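Local coordinates for carbon dioxide concentrating mechanism protein (Gloeobacter violaceus, PDB 4JW0) that probably forms the vertices of the carboxysome shell as a homopentamer, bringing curvature into the otherwise flat hexagonal layer of shell proteins, at the interface of chains A and B. Numbering follows the deposited sequence. Chains: chain A/B, Carbon dioxide concentrating mechanism protein.

The interface of chains A and B. Residues chain A 10-12; chain B 56, 81-82, 84-85.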
# COMPACT_ATOMS: atom_id res chain seq x y z
N VAL A 10 7.21 -21.28 4.15
CA VAL A 10 7.55 -21.29 2.74
C VAL A 10 9.06 -21.41 2.63
O VAL A 10 9.79 -20.68 3.31
CB VAL A 10 7.07 -20.00 2.05
CG1 VAL A 10 7.58 -19.94 0.61
CG2 VAL A 10 5.55 -19.90 2.08
N VAL A 11 9.53 -22.33 1.80
CA VAL A 11 10.96 -22.54 1.64
C VAL A 11 11.41 -22.25 0.21
O VAL A 11 10.77 -22.68 -0.75
CB VAL A 11 11.38 -23.97 2.01
CG1 VAL A 11 12.87 -24.16 1.76
CG2 VAL A 11 11.05 -24.26 3.45
N SER A 12 12.51 -21.52 0.10
CA SER A 12 13.07 -21.11 -1.18
C SER A 12 14.59 -21.23 -1.11
O SER A 12 15.23 -20.59 -0.28
CB SER A 12 12.67 -19.66 -1.49
OG SER A 12 13.36 -19.13 -2.61
N LEU B 56 8.10 -16.21 -4.60
CA LEU B 56 7.80 -15.29 -3.52
C LEU B 56 8.14 -13.91 -4.05
O LEU B 56 9.24 -13.71 -4.57
CB LEU B 56 8.67 -15.63 -2.32
CG LEU B 56 8.21 -15.31 -0.91
CD1 LEU B 56 6.84 -15.89 -0.62
CD2 LEU B 56 9.24 -15.86 0.06
N ILE B 81 12.51 -18.35 -5.82
CA ILE B 81 11.69 -19.42 -6.35
C ILE B 81 11.34 -20.36 -5.21
O ILE B 81 12.20 -20.76 -4.43
CB ILE B 81 12.45 -20.20 -7.44
CG1 ILE B 81 12.72 -19.27 -8.63
CG2 ILE B 81 11.65 -21.42 -7.86
CD1 ILE B 81 13.61 -19.88 -9.70
N ILE B 82 10.06 -20.72 -5.10
CA ILE B 82 9.58 -21.53 -3.99
C ILE B 82 9.78 -23.03 -4.25
O ILE B 82 9.41 -23.53 -5.32
CB ILE B 82 8.09 -21.26 -3.72
CG1 ILE B 82 7.93 -19.85 -3.14
CG2 ILE B 82 7.51 -22.29 -2.76
CD1 ILE B 82 6.49 -19.40 -2.96
N THR B 84 9.05 -25.44 -1.45
CA THR B 84 7.98 -26.08 -0.70
C THR B 84 7.13 -25.07 0.05
O THR B 84 7.62 -24.05 0.53
CB THR B 84 8.53 -27.07 0.36
OG1 THR B 84 9.32 -26.36 1.32
CG2 THR B 84 9.39 -28.13 -0.29
N VAL B 85 5.84 -25.38 0.16
CA VAL B 85 4.97 -24.72 1.11
C VAL B 85 4.38 -25.78 2.03
O VAL B 85 3.63 -26.64 1.58
CB VAL B 85 3.82 -23.98 0.40
CG1 VAL B 85 2.91 -23.32 1.42
CG2 VAL B 85 4.38 -22.94 -0.57
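A:Val11 and B:Thr84 form an antiparallel bridge, joining the end of strand 2-11 of chain A to the start of strand 84-87 of chain B. The evidence is a nearly straight hydrogen bond, 172° at the hydrogen, from A:Val11 N to B:Thr84 O (2.9 Å), with the donor in the carbonyl plane. The return bond, from B:Thr84 N to A:Val11 O, is weak at 3.3 Å. A:Val10 and B:Val85 continue the register as a second antiparallel bridge, so a β-ladder runs across this subunit boundary of the pentamer.

Side chains alternate about this ladder. On one face, A:Val11 and B:Thr84 lie alongside each other and point the same way; the hydroxyl OG1 of B:Thr84, set between its own backbone N and carbonyl carbon, rests against the CG2 methyl of A:Val11 at 3.4 Å. On the other face, the side chains of A:Val10 and B:Ile82 cross at a slant, and CG1 of A:Val10, anti to its backbone N, meets CG1 of B:Ile82 at 3.8 Å and the terminal CD1 at a like separation. B:Leu56, on strand 54-59, flanks this apolar contact, its CD1 4.3 Å from A:Val10 CG1, while CG2 of B:Val85 comes to 4.2 Å from CG2 of A:Val10.

Just past the strand end, the A:Ser12 hydroxyl takes over from backbone pairing: its OG donates a hydrogen bond to the main-chain oxygen B:Ile81 O, 2.7 Å away. Replacing this serine with an alanine would probably leave the B:Ile81 carbonyl without its cross-chain donor and the segment after strand 2-11 less firmly tied to chain B. A chi1 of 170° swings OG away from its own backbone nitrogen and over B:Ile81, the last residue of strand 76-81. The approach is steep: OG stands above the carbonyl plane of B:Ile81, 53° out of it.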